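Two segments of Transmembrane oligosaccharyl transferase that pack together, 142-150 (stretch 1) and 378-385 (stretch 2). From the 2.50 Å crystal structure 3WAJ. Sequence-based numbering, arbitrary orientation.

Stretch 1, residues 142-150: FLIAIVPGQ
Stretch 2 (378-385) VLHFGALF

Two helix ends meet here, and the contact is built by shape rather than by polar bonding: no hydrogen bond crosses between the stretches, and together they bury 334 Å². Stretch 1 enters as helix at Phe142 with phi/psi near -77/-37, loosens through Ala145 (-70/-16) and Ile146 (-127/-4), then extends at Val147 (-58/157) and Pro148 (-118/-154). Leu143 O receives Ile146 N at 3.2 Å and, more weakly, Val147 N at 3.0 Å. Gly149 (78/-160) serves as the N-cap of a new helix that Gln150 enters at -55/-41.

Stretch 2 is already helical at Val378, with Gly382 N bonding to Val378 O at 2.8 Å. Gly382, at 68/-135, is the first residue to leave helical geometry, and a type II' turn carries the chain from Phe381 to Leu384, with a weak bond from Leu384 N to Phe381 O at 3.3 Å. A weakly bonded helix takes over at about Leu384 and Phe385 and continues onward. The register sets Gly149 CA 3.9 Å from His380 CA and Pro148 CA 5.6 Å from Phe381 CA. Moving back along stretch 1 to Leu143 leads forward along stretch 2 to Leu384, so the chains run in opposite senses through the contact.

Leu384 gives the largest single share of the buried area. Its CA-to-CB bond points toward stretch 1, and chi1 -74° (m) with chi2 -153° (t) brings CD1 to 3.6 Å from Leu143 CB and 4.3 Å from Val147 CB, two apolar contacts governed by fit. Leu143 also points toward its partner, with chi1 -72° (m) and chi2 -177° (t). Val147 leaves sideways; at chi1 51° (p), its CG2 rests against backbone, 4.3 Å from both Phe381 CA and His380 O. Ile146, also sideways, adopts p with an off-well chi2 of 132°, and its end comes nearer than its base but stays 5.1 Å away. Ile144 points away at chi1 -163° (t), chi2 64° (p).

Pro148 presents a rigid ring, C-gamma endo, to the helix end. Pro148 CG sits 4.0 Å from both Leu379 O and Gly382 N, while Pro148 CD lies 3.9 Å from Phe381 O. The ring has no donor to offer these backbone atoms and only packs there.

The backbones come closest at Gly149. Gly149 CA approaches His380 O at 3.5 Å in a CA-H...O contact, with 134° at the hydrogen. An ideal CB on Gly149 would fall 2.3 Å from His380 O, a clash, and the positive phi independently favours glycine. Pro148 O also comes within 3.1 Å of His380 O, but both are acceptors and no bond joins them.

Leu379, His380 and Phe381 all start away from stretch 1, leaving their backbone to face it. All take m at chi1: -80°, -59° and -47°, with chi2 -167° (t), -27° and -85°. The His380 ring lies oblique to Gly149 CA. The rule to read is backbone carbonyls against glycine and proline, with Leu143, Val147 and Leu384 forming an apolar patch beside them.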

# COMPACT_ATOMS: atom_id res chain seq x y z
N PHE A 142 -5.72 -28.11 5.52
CA PHE A 142 -6.91 -27.58 6.20
C PHE A 142 -6.57 -26.32 6.99
O PHE A 142 -7.38 -25.39 7.07
CB PHE A 142 -7.52 -28.64 7.12
CG PHE A 142 -8.74 -28.17 7.88
CD1 PHE A 142 -10.02 -28.44 7.41
CD2 PHE A 142 -8.61 -27.46 9.07
CE1 PHE A 142 -11.14 -28.00 8.10
CE2 PHE A 142 -9.71 -27.02 9.76
CZ PHE A 142 -10.98 -27.29 9.28
N LEU A 143 -5.39 -26.29 7.59
CA LEU A 143 -4.99 -25.17 8.42
C LEU A 143 -4.68 -23.92 7.61
O LEU A 143 -5.01 -22.80 8.02
CB LEU A 143 -3.81 -25.55 9.31
CG LEU A 143 -4.19 -26.51 10.44
CD1 LEU A 143 -2.99 -26.79 11.31
CD2 LEU A 143 -5.33 -25.92 11.26
N ILE A 144 -4.05 -24.09 6.44
CA ILE A 144 -3.72 -22.95 5.59
C ILE A 144 -5.00 -22.37 4.99
O ILE A 144 -5.06 -21.18 4.68
CB ILE A 144 -2.70 -23.33 4.48
CG1 ILE A 144 -2.04 -22.07 3.89
CG2 ILE A 144 -3.33 -24.23 3.41
CD1 ILE A 144 -1.20 -21.28 4.88
N ALA A 145 -6.02 -23.21 4.86
CA ALA A 145 -7.30 -22.77 4.32
C ALA A 145 -8.05 -21.84 5.28
O ALA A 145 -8.98 -21.15 4.87
CB ALA A 145 -8.17 -23.97 3.94
N ILE A 146 -7.64 -21.82 6.54
CA ILE A 146 -8.34 -21.01 7.55
C ILE A 146 -7.47 -20.04 8.35
O ILE A 146 -7.98 -19.30 9.18
CB ILE A 146 -9.13 -21.89 8.55
CG1 ILE A 146 -8.25 -23.02 9.09
CG2 ILE A 146 -10.35 -22.49 7.89
CD1 ILE A 146 -8.31 -23.18 10.58
N VAL A 147 -6.16 -20.05 8.15
CA VAL A 147 -5.30 -19.13 8.91
C VAL A 147 -5.80 -17.71 8.60
O VAL A 147 -6.25 -17.43 7.48
CB VAL A 147 -3.80 -19.49 8.76
CG1 VAL A 147 -3.41 -19.65 7.29
CG2 VAL A 147 -2.93 -18.45 9.45
N PRO A 148 -5.58 -16.73 9.41
CA PRO A 148 -6.18 -15.39 9.28
C PRO A 148 -4.97 -14.49 9.08
O PRO A 148 -3.92 -14.95 8.61
CB PRO A 148 -6.90 -14.99 10.57
CG PRO A 148 -6.13 -15.77 11.63
CD PRO A 148 -5.82 -17.11 10.97
N GLY A 149 -5.11 -13.21 9.44
CA GLY A 149 -4.02 -12.26 9.34
C GLY A 149 -3.78 -11.74 7.93
O GLY A 149 -4.66 -11.80 7.06
N GLN A 150 -2.57 -11.22 7.72
CA GLN A 150 -2.18 -10.67 6.42
C GLN A 150 -2.37 -11.67 5.30
O GLN A 150 -2.81 -11.30 4.21
CB GLN A 150 -0.72 -10.27 6.45
CG GLN A 150 -0.47 -8.81 6.61
CD GLN A 150 1.00 -8.54 6.72
OE1 GLN A 150 1.82 -9.22 6.09
NE2 GLN A 150 1.37 -7.58 7.56
N VAL A 378 -2.10 -13.72 18.01
CA VAL A 378 -3.41 -14.36 18.02
C VAL A 378 -4.31 -13.77 16.93
O VAL A 378 -5.01 -14.51 16.24
CB VAL A 378 -4.11 -14.25 19.40
CG1 VAL A 378 -5.23 -15.27 19.51
CG2 VAL A 378 -3.10 -14.45 20.52
N LEU A 379 -4.28 -12.45 16.77
CA LEU A 379 -5.07 -11.79 15.73
C LEU A 379 -4.61 -12.22 14.34
O LEU A 379 -5.39 -12.21 13.38
CB LEU A 379 -4.96 -10.26 15.84
CG LEU A 379 -5.81 -9.50 16.86
CD1 LEU A 379 -5.77 -8.01 16.58
CD2 LEU A 379 -7.24 -10.00 16.88
N HIS A 380 -3.34 -12.59 14.24
CA HIS A 380 -2.70 -12.84 12.95
C HIS A 380 -2.62 -14.33 12.57
O HIS A 380 -2.59 -14.68 11.39
CB HIS A 380 -1.31 -12.18 12.90
CG HIS A 380 -1.33 -10.69 13.11
ND1 HIS A 380 -2.42 -9.91 12.80
CD2 HIS A 380 -0.39 -9.85 13.60
CE1 HIS A 380 -2.15 -8.65 13.09
NE2 HIS A 380 -0.92 -8.59 13.58
N PHE A 381 -2.59 -15.21 13.57
CA PHE A 381 -2.46 -16.65 13.31
C PHE A 381 -3.49 -17.48 14.07
O PHE A 381 -3.66 -18.68 13.80
CB PHE A 381 -1.04 -17.15 13.65
CG PHE A 381 0.05 -16.28 13.10
CD1 PHE A 381 0.51 -16.45 11.80
CD2 PHE A 381 0.62 -15.27 13.87
CE1 PHE A 381 1.51 -15.63 11.28
CE2 PHE A 381 1.62 -14.46 13.37
CZ PHE A 381 2.07 -14.64 12.07
N GLY A 382 -4.19 -16.85 15.01
CA GLY A 382 -5.07 -17.56 15.92
C GLY A 382 -4.25 -18.42 16.86
O GLY A 382 -3.23 -17.99 17.40
N ALA A 383 -4.70 -19.66 17.05
CA ALA A 383 -4.04 -20.61 17.93
C ALA A 383 -2.98 -21.38 17.15
O ALA A 383 -2.17 -22.11 17.74
CB ALA A 383 -5.06 -21.57 18.52
N LEU A 384 -2.98 -21.20 15.83
CA LEU A 384 -1.98 -21.84 14.96
C LEU A 384 -0.59 -21.28 15.24
O LEU A 384 0.41 -21.87 14.85
CB LEU A 384 -2.33 -21.66 13.48
CG LEU A 384 -3.49 -22.50 12.96
CD1 LEU A 384 -3.32 -22.76 11.46
CD2 LEU A 384 -3.60 -23.82 13.72
N PHE A 385 -0.56 -20.14 15.91
CA PHE A 385 0.69 -19.57 16.38
C PHE A 385 1.31 -20.48 17.44
O PHE A 385 2.43 -20.97 17.28
CB PHE A 385 0.43 -18.18 16.94
CG PHE A 385 1.58 -17.59 17.69
CD1 PHE A 385 2.84 -17.51 17.12
CD2 PHE A 385 1.40 -17.11 18.98
CE1 PHE A 385 3.90 -16.97 17.82
CE2 PHE A 385 2.45 -16.57 19.69
CZ PHE A 385 3.71 -16.50 19.11